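Local coordinates for protein putative oxidoreductase (Magnetospirillum magnetotacticum, PDB 3C1A) that probably acts as a nicotinamide-dependent oxidoreductase of the GFO/IDH/MocA family, with a Rossmann fold for the dinucleotide and a substrate that is not known, at residues 152-157 with 221-226; 172-177 with 309-314; 187-192 with 214-219; 191-196 with 207-212; 233-238 with 262-267. All blocks are in the same frame, centred on the assembly; numbering follows the deposited sequence.

Contact 1: 152-157 with 221-226; sequences RSEAGN and HIRLCN
Glu154 and Arg223 sit opposite each other on neighbouring strands and show how two long charged side chains can be matched in register. Both carry CG anti to the backbone N (chi1 -170° in Glu154, -166° in Arg223); both chains run extended and, from paired positions on the same face, lie side by side and point the same way. Arg223 NH1 donates to Glu154 OE2 at 2.9 Å in a salt bridge. The oxygen lies almost in the guanidinium plane, whereas the nitrogen approaches from well above the carboxylate plane, and the two planes are 59° apart. Each end has a second partner: Glu154 OE1 meets Arg233 NE and Arg223 NH2 meets Asp208, which carries alternating charges across four adjacent strands. Such a row would probably favour the charged forms of all its members.

On the opposite face the contacts are smaller. Ser153 OG stands 3.6 Å from Ile222 CG1, and in the conformer described, one of two modelled, it donates to a water that in turn donates to Arg223 O; this bridge is therefore doubtful as a permanent feature. Beyond it, Ala155 CB faces Leu224 CD2 at 4.3 Å.

The backbones pair in parallel. Arg223 is central, giving its N to Ser153 O at 2.9 Å and accepting Ala155 N on its O at 3.0 Å. Ser153 N to His221 O and Cys225 N to Ala155 O extend the ladder. This is the parallel pair at the heart of the otherwise antiparallel open sheet of the GFO/IDH/MocA C-terminal domain.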
# COMPACT_ATOMS: atom_id res chain seq x y z
N ARG A 152 2.40 16.98 3.85
CA ARG A 152 3.45 16.66 2.92
C ARG A 152 4.13 15.34 3.20
O ARG A 152 4.22 14.88 4.36
CB ARG A 152 4.47 17.80 2.90
CG ARG A 152 5.64 17.59 3.79
CD ARG A 152 6.51 18.83 3.82
NE ARG A 152 7.41 18.86 2.68
CZ ARG A 152 8.33 19.79 2.48
NH1 ARG A 152 8.42 20.85 3.29
NH2 ARG A 152 9.11 19.70 1.42
N SER A 153 4.59 14.69 2.13
CA SER A 153 5.37 13.46 2.28
C SER A 153 6.53 13.42 1.30
O SER A 153 6.53 14.13 0.28
CB SER A 153 4.48 12.23 2.08
OG SER A 153 3.98 12.17 0.75
N GLU A 154 7.50 12.59 1.65
CA GLU A 154 8.69 12.35 0.84
C GLU A 154 9.12 10.88 0.95
O GLU A 154 9.31 10.31 2.09
CB GLU A 154 9.83 13.23 1.35
CG GLU A 154 11.03 13.23 0.45
CD GLU A 154 12.09 14.18 0.98
OE1 GLU A 154 12.69 13.89 2.02
OE2 GLU A 154 12.27 15.24 0.36
N ALA A 155 9.31 10.28 -0.23
CA ALA A 155 9.80 8.90 -0.38
C ALA A 155 11.00 8.94 -1.31
O ALA A 155 10.91 9.42 -2.43
CB ALA A 155 8.75 7.99 -0.99
N GLY A 156 12.14 8.44 -0.85
CA GLY A 156 13.33 8.50 -1.67
C GLY A 156 14.12 7.22 -1.64
O GLY A 156 14.03 6.46 -0.69
N ASN A 157 14.92 7.01 -2.69
CA ASN A 157 15.90 5.94 -2.72
C ASN A 157 16.77 6.10 -3.95
O ASN A 157 16.46 6.87 -4.85
CB ASN A 157 15.21 4.57 -2.78
CG ASN A 157 16.00 3.46 -2.08
OD1 ASN A 157 17.19 3.58 -1.84
ND2 ASN A 157 15.32 2.39 -1.75
N HIS A 221 1.19 17.64 -0.68
CA HIS A 221 2.31 17.56 -1.64
C HIS A 221 3.10 16.27 -1.36
O HIS A 221 3.64 16.04 -0.26
CB HIS A 221 3.27 18.75 -1.54
CG HIS A 221 2.62 20.08 -1.76
ND1 HIS A 221 2.57 21.06 -0.79
CD2 HIS A 221 1.99 20.61 -2.84
CE1 HIS A 221 1.94 22.12 -1.25
NE2 HIS A 221 1.58 21.88 -2.50
N ILE A 222 3.15 15.43 -2.38
CA ILE A 222 3.77 14.13 -2.27
C ILE A 222 5.00 14.09 -3.16
O ILE A 222 4.87 14.08 -4.37
CB ILE A 222 2.80 13.04 -2.76
CG1 ILE A 222 1.57 12.96 -1.83
CG2 ILE A 222 3.49 11.69 -3.01
CD1 ILE A 222 0.41 12.06 -2.43
N ARG A 223 6.17 14.06 -2.55
CA ARG A 223 7.42 14.00 -3.32
C ARG A 223 7.96 12.56 -3.44
O ARG A 223 8.10 11.86 -2.44
CB ARG A 223 8.47 14.94 -2.73
CG ARG A 223 9.66 15.19 -3.67
CD ARG A 223 10.90 15.62 -2.94
NE ARG A 223 12.04 15.72 -3.85
CZ ARG A 223 13.31 15.74 -3.47
NH1 ARG A 223 13.65 15.70 -2.18
NH2 ARG A 223 14.27 15.84 -4.39
N LEU A 224 8.23 12.17 -4.69
CA LEU A 224 8.82 10.89 -5.09
C LEU A 224 10.08 11.18 -5.94
O LEU A 224 9.98 11.81 -7.02
CB LEU A 224 7.85 10.06 -5.95
CG LEU A 224 6.37 10.04 -5.57
CD1 LEU A 224 5.46 9.42 -6.67
CD2 LEU A 224 6.17 9.34 -4.20
N CYS A 225 11.21 10.71 -5.45
CA CYS A 225 12.51 10.88 -6.08
C CYS A 225 13.42 9.64 -5.92
O CYS A 225 13.72 9.21 -4.79
CB CYS A 225 13.18 12.09 -5.51
SG CYS A 225 14.84 12.32 -6.21
N ASN A 226 13.80 9.04 -7.05
CA ASN A 226 14.58 7.80 -7.06
C ASN A 226 16.08 8.03 -7.32
O ASN A 226 16.81 7.09 -7.72
CB ASN A 226 14.00 6.74 -8.01
CG ASN A 226 14.05 7.15 -9.49
OD1 ASN A 226 14.39 8.28 -9.82
ND2 ASN A 226 13.70 6.22 -10.39
O HOH W 1 6.29 10.71 -0.75

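Contact 2: 172-177 with 309-314; sequences WGAHDV and RVLGAC
Helix-on-helix packing along one side of the C-terminal domain brings Leu311 of the last helix, 301-314, onto Ala174, Gly173 and Val177 of helix 168-184. The short segments cross at 126° with their axes 10.3 Å apart, and the touching groups are all aliphatic or backbone carbon. Leu311 does most of the work. Its CG lies anti to the carbonyl carbon (chi1 -70°), and the two methyls divide the neighbouring surface between them. CD1 rests 3.8 Å from Ala174 CB, while CD2 reaches Val177 CG2 at 4.0 Å and also comes down on the backbone, 4.1 Å from Gly173 C. That last approach depends on Gly173 having no CB, since one would lie directly in the path of the methyl.

In the open-faced alpha/beta fold of this family, helix 168-184 lies against the large mixed sheet, and here Val177 touches Ile222 of strand 218-225 as well as the other helix. Val177 and Val310 cross obliquely, CG1 to CG1 at 4.0 Å, whereas Val177 and Leu311 slide past each other in opposite directions. Val310 also reaches Thr191 at the edge of the sheet, and Ala174 touches Pro101 of the family's Glu-Lys-Pro sequence.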
# COMPACT_ATOMS: atom_id res chain seq x y z
N TRP A 172 5.50 3.85 -6.23
CA TRP A 172 5.68 4.58 -4.97
C TRP A 172 4.49 5.47 -4.68
O TRP A 172 4.11 5.60 -3.55
CB TRP A 172 6.94 5.46 -5.01
CG TRP A 172 8.23 4.74 -5.26
CD1 TRP A 172 8.41 3.47 -5.77
CD2 TRP A 172 9.55 5.28 -5.07
NE1 TRP A 172 9.76 3.19 -5.87
CE2 TRP A 172 10.48 4.28 -5.46
CE3 TRP A 172 10.04 6.49 -4.59
CZ2 TRP A 172 11.85 4.47 -5.38
CZ3 TRP A 172 11.39 6.67 -4.53
CH2 TRP A 172 12.28 5.68 -4.94
N GLY A 173 3.89 6.08 -5.70
CA GLY A 173 2.78 7.01 -5.47
C GLY A 173 1.54 6.39 -4.83
O GLY A 173 0.91 7.02 -3.98
N ALA A 174 1.20 5.16 -5.20
CA ALA A 174 0.05 4.48 -4.62
C ALA A 174 0.25 4.37 -3.09
O ALA A 174 -0.68 4.47 -2.30
CB ALA A 174 -0.18 3.08 -5.29
N HIS A 175 1.48 4.23 -2.68
CA HIS A 175 1.76 4.08 -1.23
C HIS A 175 1.36 5.39 -0.47
O HIS A 175 0.67 5.37 0.56
CB HIS A 175 3.21 3.73 -1.06
CG HIS A 175 3.61 3.53 0.35
ND1 HIS A 175 3.09 2.51 1.13
CD2 HIS A 175 4.47 4.22 1.15
CE1 HIS A 175 3.62 2.58 2.34
NE2 HIS A 175 4.45 3.61 2.39
N ASP A 176 1.74 6.54 -1.03
CA ASP A 176 1.46 7.84 -0.39
C ASP A 176 0.08 8.40 -0.76
O ASP A 176 -0.51 9.09 0.04
CB ASP A 176 2.60 8.82 -0.69
CG ASP A 176 3.96 8.30 -0.20
OD1 ASP A 176 4.00 7.64 0.86
OD2 ASP A 176 4.98 8.51 -0.87
N VAL A 177 -0.45 8.13 -1.94
CA VAL A 177 -1.79 8.58 -2.24
C VAL A 177 -2.84 7.92 -1.31
O VAL A 177 -3.75 8.62 -0.78
CB VAL A 177 -2.14 8.41 -3.74
CG1 VAL A 177 -3.58 8.71 -3.95
CG2 VAL A 177 -1.22 9.27 -4.57
N ARG A 309 -7.58 6.13 -9.49
CA ARG A 309 -8.16 7.30 -10.18
C ARG A 309 -7.23 8.51 -10.10
O ARG A 309 -6.96 9.16 -11.09
CB ARG A 309 -9.55 7.65 -9.63
CG ARG A 309 -10.16 8.84 -10.38
CD ARG A 309 -11.57 9.16 -9.96
NE ARG A 309 -12.48 8.06 -10.25
CZ ARG A 309 -13.02 7.28 -9.32
NH1 ARG A 309 -12.74 7.45 -8.03
NH2 ARG A 309 -13.84 6.31 -9.68
N VAL A 310 -6.70 8.76 -8.93
CA VAL A 310 -5.83 9.90 -8.72
C VAL A 310 -4.51 9.69 -9.49
O VAL A 310 -3.96 10.62 -10.06
CB VAL A 310 -5.48 10.08 -7.21
CG1 VAL A 310 -4.39 11.13 -7.03
CG2 VAL A 310 -6.71 10.41 -6.39
N LEU A 311 -3.97 8.47 -9.46
CA LEU A 311 -2.69 8.24 -10.11
C LEU A 311 -2.80 8.48 -11.61
O LEU A 311 -1.91 9.09 -12.21
CB LEU A 311 -2.18 6.84 -9.82
CG LEU A 311 -1.75 6.67 -8.37
CD1 LEU A 311 -1.41 5.24 -8.17
CD2 LEU A 311 -0.57 7.61 -8.11
N GLY A 312 -3.90 8.01 -12.20
CA GLY A 312 -4.18 8.27 -13.61
C GLY A 312 -4.34 9.75 -13.95
O GLY A 312 -3.91 10.17 -15.03
N ALA A 313 -4.93 10.52 -13.03
CA ALA A 313 -5.01 12.00 -13.16
C ALA A 313 -3.64 12.72 -13.12
O ALA A 313 -3.54 13.85 -13.57
CB ALA A 313 -5.92 12.58 -12.09
N CYS A 314 -2.62 12.08 -12.56
CA CYS A 314 -1.27 12.65 -12.47
C CYS A 314 -0.36 12.16 -13.58
O CYS A 314 0.74 12.68 -13.76
CB CYS A 314 -0.64 12.24 -11.14
SG CYS A 314 -1.43 12.91 -9.69

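Contact 3: 187-192 with 214-219; sequences DPDSTS and AFSTVE
Ala214 is held through both its backbone polar atoms: its O accepts Asp189 N at 2.7 Å, and its N donates to Ser190 O at 2.8 Å. Two consecutive residues thus face one, the definition of a classic beta bulge, leading into edge strand 190-201. The Asp189 side chain probably adds a third link. Its chi1 of -57° carries the carboxyl carbon CG beside the backbone N. OD2 lies at Ser216 N, modelled at a doubtful 2.4 Å. Ser216 follows Phe215 in the type II' turn that runs to Val218, and Arg186 meets both Asp189 OD1 and Ser216 OG.

Further out, a water donates to Glu219 OE2 and lies at weak range from Ser190 OG, whose own nearest contact across the pair is Ala214 CB at 3.2 Å.

Packing is left to Pro188 and Phe215. They lie side by side, and Pro188 CB sits over one ring face, 4.3 Å from the centroid and offset toward the rim, as a CH-pi contact. The ring also packs on Val180 and Met184 of helix 168-184. The chemistry implies a bulge tied by the Ala214 backbone above an apolar Pro188–Phe215 underside, beside an exposed turn with an amide that probably meets the Asp189 carboxylate.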
# COMPACT_ATOMS: atom_id res chain seq x y z
N ASP A 187 -12.09 12.64 -1.78
CA ASP A 187 -11.24 12.74 -2.95
C ASP A 187 -10.80 14.19 -3.21
O ASP A 187 -11.49 15.13 -2.87
CB ASP A 187 -11.97 12.21 -4.17
CG ASP A 187 -12.03 10.68 -4.21
OD1 ASP A 187 -11.23 10.01 -3.52
OD2 ASP A 187 -12.90 10.17 -4.94
N PRO A 188 -9.66 14.37 -3.87
CA PRO A 188 -9.23 15.74 -4.16
C PRO A 188 -10.09 16.49 -5.19
O PRO A 188 -10.66 15.88 -6.09
CB PRO A 188 -7.78 15.57 -4.64
CG PRO A 188 -7.70 14.13 -5.11
CD PRO A 188 -8.67 13.36 -4.27
N ASP A 189 -10.18 17.81 -5.01
CA ASP A 189 -10.79 18.72 -5.98
C ASP A 189 -9.92 18.83 -7.20
O ASP A 189 -10.42 19.05 -8.28
CB ASP A 189 -10.88 20.15 -5.42
CG ASP A 189 -11.63 20.21 -4.15
OD1 ASP A 189 -12.81 19.83 -4.15
OD2 ASP A 189 -11.04 20.62 -3.14
N SER A 190 -8.60 18.77 -6.99
CA SER A 190 -7.65 18.72 -8.09
C SER A 190 -6.40 17.93 -7.77
O SER A 190 -5.99 17.79 -6.60
CB SER A 190 -7.26 20.13 -8.53
OG SER A 190 -6.64 20.80 -7.47
N THR A 191 -5.80 17.42 -8.85
CA THR A 191 -4.61 16.58 -8.81
C THR A 191 -3.73 16.97 -10.00
O THR A 191 -4.22 17.08 -11.13
CB THR A 191 -4.98 15.11 -9.01
OG1 THR A 191 -6.09 14.79 -8.19
CG2 THR A 191 -3.82 14.23 -8.64
N SER A 192 -2.47 17.25 -9.72
CA SER A 192 -1.47 17.51 -10.75
C SER A 192 -0.11 17.02 -10.31
O SER A 192 0.14 16.84 -9.13
CB SER A 192 -1.40 19.00 -11.06
OG SER A 192 -1.01 19.75 -9.93
N ALA A 214 -5.38 18.77 -4.08
CA ALA A 214 -6.07 19.84 -3.36
C ALA A 214 -7.40 19.39 -2.77
O ALA A 214 -8.22 18.72 -3.42
CB ALA A 214 -6.27 21.08 -4.29
N PHE A 215 -7.60 19.74 -1.51
CA PHE A 215 -8.81 19.41 -0.77
C PHE A 215 -9.35 20.71 -0.21
O PHE A 215 -9.02 21.11 0.89
CB PHE A 215 -8.49 18.49 0.37
CG PHE A 215 -7.91 17.19 -0.06
CD1 PHE A 215 -6.54 17.04 -0.23
CD2 PHE A 215 -8.74 16.08 -0.23
CE1 PHE A 215 -5.99 15.84 -0.62
CE2 PHE A 215 -8.20 14.86 -0.60
CZ PHE A 215 -6.81 14.75 -0.80
N SER A 216 -10.18 21.35 -1.01
CA SER A 216 -10.61 22.72 -0.83
C SER A 216 -9.40 23.61 -0.58
O SER A 216 -8.59 23.80 -1.51
CB SER A 216 -11.68 22.80 0.24
OG SER A 216 -12.83 22.10 -0.21
N THR A 217 -9.22 24.10 0.65
CA THR A 217 -8.12 25.02 0.94
C THR A 217 -6.83 24.33 1.46
O THR A 217 -5.87 25.02 1.85
CB THR A 217 -8.55 26.07 1.98
OG1 THR A 217 -8.83 25.42 3.23
CG2 THR A 217 -9.78 26.84 1.48
N VAL A 218 -6.80 23.00 1.44
CA VAL A 218 -5.70 22.25 2.04
C VAL A 218 -5.03 21.49 0.91
O VAL A 218 -5.72 20.81 0.15
CB VAL A 218 -6.23 21.24 3.10
CG1 VAL A 218 -5.11 20.33 3.62
CG2 VAL A 218 -6.91 21.95 4.24
N GLU A 219 -3.71 21.62 0.79
CA GLU A 219 -2.96 20.86 -0.22
C GLU A 219 -2.10 19.81 0.42
O GLU A 219 -1.56 20.02 1.51
CB GLU A 219 -2.07 21.75 -1.07
CG GLU A 219 -2.85 22.58 -2.04
CD GLU A 219 -1.98 23.25 -3.05
OE1 GLU A 219 -0.79 23.47 -2.76
OE2 GLU A 219 -2.50 23.54 -4.15
O HOH W 2 -4.66 23.40 -6.49

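Contact 4: 191-196 with 207-212; sequences TSASWA and GDVTLT
In Trp195, which packs on Val209, chi1 -71° sets CG anti to the carbonyl carbon, and the indole is turned roughly crosswise about CB-CG (chi2 87°). These two torsions bring the indole under Val209 CB, which stands over the centre of the six-membered ring, 3.6 Å from its centroid, in a CH-pi contact. Val209 holds CG2 anti to its own backbone N, and this methyl lies against CE2 of the indole at 3.7 Å. Gly207 CA approaches the edge of the same ring, where a CB would be cramped. Next along this face, Ala193 CB and Leu211 CD2 are pressed to 3.3 Å, tighter than usual for two carbons.

The strands form an antiparallel hairpin ladder. Ser194 and Thr210 are a hydrogen-bonded pair with both bonds at 2.8 Å, and Ser192 with Thr212 is another. At the far end Ala196 N reaches Asp208 O by a more bent bond. Thr212 O accepts Ser192 N and also a water, at 2.9 Å.

Met168 and Leu169 of helix 168-184 and Cys314 of helix 301-314 cover the Trp195, Val209 and Leu211 side. With serines and threonines on the other face, the chemistry implies an amphipathic edge hairpin, apolar toward the helices and hydroxyl-rich toward solvent.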
# COMPACT_ATOMS: atom_id res chain seq x y z
N THR A 191 -5.80 17.42 -8.85
CA THR A 191 -4.61 16.58 -8.81
C THR A 191 -3.73 16.97 -10.00
O THR A 191 -4.22 17.08 -11.13
CB THR A 191 -4.98 15.11 -9.01
OG1 THR A 191 -6.09 14.79 -8.19
CG2 THR A 191 -3.82 14.23 -8.64
N SER A 192 -2.47 17.25 -9.72
CA SER A 192 -1.47 17.51 -10.75
C SER A 192 -0.11 17.02 -10.31
O SER A 192 0.14 16.84 -9.13
CB SER A 192 -1.40 19.00 -11.06
OG SER A 192 -1.01 19.75 -9.93
N ALA A 193 0.77 16.79 -11.28
CA ALA A 193 2.11 16.29 -11.01
C ALA A 193 3.11 17.22 -11.67
O ALA A 193 2.90 17.69 -12.80
CB ALA A 193 2.28 14.88 -11.52
N SER A 194 4.18 17.51 -10.95
CA SER A 194 5.22 18.41 -11.41
C SER A 194 6.57 17.76 -11.26
O SER A 194 7.01 17.44 -10.13
CB SER A 194 5.19 19.73 -10.65
OG SER A 194 6.02 20.69 -11.29
N TRP A 195 7.23 17.58 -12.40
CA TRP A 195 8.54 16.98 -12.47
C TRP A 195 9.61 18.05 -12.40
O TRP A 195 9.72 18.88 -13.30
CB TRP A 195 8.71 16.19 -13.77
CG TRP A 195 7.89 14.95 -13.80
CD1 TRP A 195 6.60 14.84 -14.19
CD2 TRP A 195 8.31 13.64 -13.40
NE1 TRP A 195 6.18 13.54 -14.07
CE2 TRP A 195 7.21 12.78 -13.59
CE3 TRP A 195 9.50 13.11 -12.93
CZ2 TRP A 195 7.28 11.43 -13.31
CZ3 TRP A 195 9.57 11.79 -12.65
CH2 TRP A 195 8.47 10.95 -12.84
N ALA A 196 10.39 18.01 -11.34
CA ALA A 196 11.54 18.88 -11.19
C ALA A 196 12.69 18.49 -12.12
O ALA A 196 13.41 19.35 -12.66
CB ALA A 196 12.02 18.82 -9.71
N GLY A 207 14.31 10.25 -11.69
CA GLY A 207 13.74 11.56 -11.49
C GLY A 207 13.14 11.89 -10.15
O GLY A 207 13.29 11.16 -9.16
N ASP A 208 12.47 13.04 -10.16
CA ASP A 208 12.01 13.78 -8.98
C ASP A 208 10.68 14.41 -9.34
O ASP A 208 10.66 15.32 -10.15
CB ASP A 208 13.02 14.88 -8.66
CG ASP A 208 12.78 15.58 -7.31
OD1 ASP A 208 11.74 15.31 -6.64
OD2 ASP A 208 13.63 16.45 -6.93
N VAL A 209 9.57 13.93 -8.74
CA VAL A 209 8.24 14.44 -9.04
C VAL A 209 7.55 14.79 -7.73
O VAL A 209 7.81 14.19 -6.69
CB VAL A 209 7.40 13.46 -9.86
CG1 VAL A 209 7.17 12.16 -9.07
CG2 VAL A 209 6.06 14.08 -10.28
N THR A 210 6.77 15.87 -7.78
CA THR A 210 5.86 16.19 -6.70
C THR A 210 4.41 16.15 -7.20
O THR A 210 4.08 16.82 -8.19
CB THR A 210 6.19 17.53 -6.03
OG1 THR A 210 7.41 17.36 -5.27
CG2 THR A 210 5.05 17.91 -5.05
N LEU A 211 3.58 15.36 -6.51
CA LEU A 211 2.14 15.32 -6.73
C LEU A 211 1.45 16.30 -5.80
O LEU A 211 1.69 16.28 -4.60
CB LEU A 211 1.55 13.92 -6.51
CG LEU A 211 2.22 12.77 -7.25
CD1 LEU A 211 1.38 11.54 -7.09
CD2 LEU A 211 2.44 13.09 -8.73
N THR A 212 0.60 17.16 -6.36
CA THR A 212 -0.23 18.06 -5.55
C THR A 212 -1.69 17.67 -5.67
O THR A 212 -2.23 17.63 -6.77
CB THR A 212 -0.07 19.55 -5.94
OG1 THR A 212 1.31 19.88 -6.04
CG2 THR A 212 -0.72 20.44 -4.86
O HOH W 3 -3.65 19.92 -7.95

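Contact 5: 233-238 with 262-267; sequences RLAVFG and GNWPVG
Arg233 lies flat on Trp264, the tight part of this contact. Its CG sits between the backbone N and the carbonyl carbon (chi1 48°), and the chain then runs extended to NE across the indole. CD is over the six-membered ring, 3.7 Å from its centroid, and CZ is over the five-membered ring at 3.5 Å, with the planes only 8° apart. This is a stacked cation-pi pair; the closest nitrogens, Arg233 NH2 and Trp264 NE1, are both donors and do not bond. The salt bridge from Arg233 NE to Glu154 OE1 helps hold the guanidinium there. Arg152 makes a cation-pi contact on the opposite face, so the indole is sandwiched between two arginines. The edge of the indole meets the backbone of Leu234, and Ala235 CB packs against CZ3 at 3.7 Å.

A second aromatic contact is made by Phe237. Gly262 CA lies over its face, 3.9 Å from the centroid and offset toward the rim, while Asn263 O meets the edge near the ring plane, 3.3 Å from CE1. Gly262 has a positive phi, which suits glycine. The touch of Pro265 CD on Phe237 CE1 is looser, at 4.2 Å.

The outer side is exposed: Asn263 starts its side chain out away from the strand, and the Val266-Gly267 end of the loop makes no contact with it.

Strand 229-238 runs between strands 148-158 and 242-246. Pro265 extends the loop's cover to Thr242 and Val244 of the latter, while on the other face of the sheet Leu234 and Val236 pack on helix 168-184.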
# COMPACT_ATOMS: atom_id res chain seq x y z
N ARG A 233 9.18 9.86 4.84
CA ARG A 233 8.69 10.70 5.92
C ARG A 233 7.41 11.37 5.52
O ARG A 233 7.17 11.59 4.32
CB ARG A 233 9.74 11.72 6.37
CG ARG A 233 10.40 12.48 5.26
CD ARG A 233 11.41 13.43 5.87
NE ARG A 233 12.07 14.26 4.87
CZ ARG A 233 12.82 15.31 5.16
NH1 ARG A 233 12.97 15.69 6.43
NH2 ARG A 233 13.39 16.01 4.18
N LEU A 234 6.57 11.67 6.50
CA LEU A 234 5.42 12.52 6.24
C LEU A 234 5.18 13.46 7.41
O LEU A 234 5.69 13.24 8.51
CB LEU A 234 4.18 11.69 5.90
CG LEU A 234 3.53 10.81 6.96
CD1 LEU A 234 2.74 11.59 8.08
CD2 LEU A 234 2.62 9.84 6.21
N ALA A 235 4.43 14.54 7.17
CA ALA A 235 4.15 15.50 8.22
C ALA A 235 2.73 15.96 8.01
O ALA A 235 2.35 16.17 6.88
CB ALA A 235 5.10 16.67 8.14
N VAL A 236 1.94 16.07 9.07
CA VAL A 236 0.57 16.62 8.97
C VAL A 236 0.55 17.93 9.77
O VAL A 236 0.78 17.93 10.97
CB VAL A 236 -0.55 15.63 9.45
CG1 VAL A 236 -1.94 16.28 9.32
CG2 VAL A 236 -0.52 14.35 8.61
N PHE A 237 0.32 19.04 9.09
CA PHE A 237 0.43 20.35 9.71
C PHE A 237 -0.97 20.79 10.10
O PHE A 237 -1.87 20.86 9.28
CB PHE A 237 1.05 21.40 8.77
CG PHE A 237 2.44 21.04 8.28
CD1 PHE A 237 3.57 21.44 8.98
CD2 PHE A 237 2.60 20.33 7.10
CE1 PHE A 237 4.82 21.11 8.54
CE2 PHE A 237 3.87 20.00 6.64
CZ PHE A 237 4.98 20.37 7.37
N GLY A 238 -1.15 21.11 11.37
CA GLY A 238 -2.43 21.66 11.80
C GLY A 238 -2.28 23.01 12.45
O GLY A 238 -1.17 23.53 12.61
N GLY A 262 4.94 25.12 6.32
CA GLY A 262 4.91 23.80 5.69
C GLY A 262 6.27 23.14 5.51
O GLY A 262 6.37 22.15 4.80
N ASN A 263 7.30 23.66 6.16
CA ASN A 263 8.61 23.10 6.12
C ASN A 263 8.70 21.97 7.11
O ASN A 263 8.01 21.96 8.10
CB ASN A 263 9.67 24.14 6.52
CG ASN A 263 10.01 25.13 5.42
OD1 ASN A 263 9.76 24.89 4.22
ND2 ASN A 263 10.59 26.26 5.82
N TRP A 264 9.60 21.03 6.85
CA TRP A 264 9.85 19.96 7.77
C TRP A 264 10.29 20.50 9.12
O TRP A 264 11.27 21.24 9.20
CB TRP A 264 10.94 19.04 7.25
CG TRP A 264 10.59 18.31 6.04
CD1 TRP A 264 11.09 18.52 4.81
CD2 TRP A 264 9.68 17.21 5.93
NE1 TRP A 264 10.55 17.63 3.92
CE2 TRP A 264 9.69 16.81 4.58
CE3 TRP A 264 8.87 16.53 6.83
CZ2 TRP A 264 8.92 15.76 4.12
CZ3 TRP A 264 8.10 15.49 6.37
CH2 TRP A 264 8.12 15.13 5.01
N PRO A 265 9.58 20.13 10.19
CA PRO A 265 10.08 20.49 11.49
C PRO A 265 11.53 20.11 11.74
O PRO A 265 11.92 18.97 11.50
CB PRO A 265 9.15 19.73 12.43
CG PRO A 265 7.88 19.66 11.68
CD PRO A 265 8.29 19.42 10.28
N VAL A 266 12.31 21.08 12.21
CA VAL A 266 13.65 20.83 12.72
C VAL A 266 13.54 20.65 14.23
O VAL A 266 12.72 21.30 14.88
CB VAL A 266 14.61 22.00 12.41
CG1 VAL A 266 16.05 21.63 12.81
CG2 VAL A 266 14.54 22.38 10.95
N GLY A 267 14.36 19.76 14.79
CA GLY A 267 14.28 19.46 16.21
C GLY A 267 13.62 18.13 16.50
O GLY A 267 12.96 17.56 15.62

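Contacts 1, 3 and 4 follow one half of the mixed sheet from its interior to its edge: contact 1 is buried, contact 4 partly so, and contact 3 lies at the surface, sharing Thr191 and Ser192 with contact 4. Contact 2 is also buried, but purely aliphatic, and its two helices lie against the face of the sheet that contact 4 turns to them. Contact 5, partly buried, borders contact 1 on the other side, adding a loop to the next strand. The Glu154–Arg223 salt bridge and the Arg233–Trp264 stack lie on the face away from helix 168-184, where Arg223–Asp208 ties contacts 1 and 4 and Arg152 joins contacts 1 and 5.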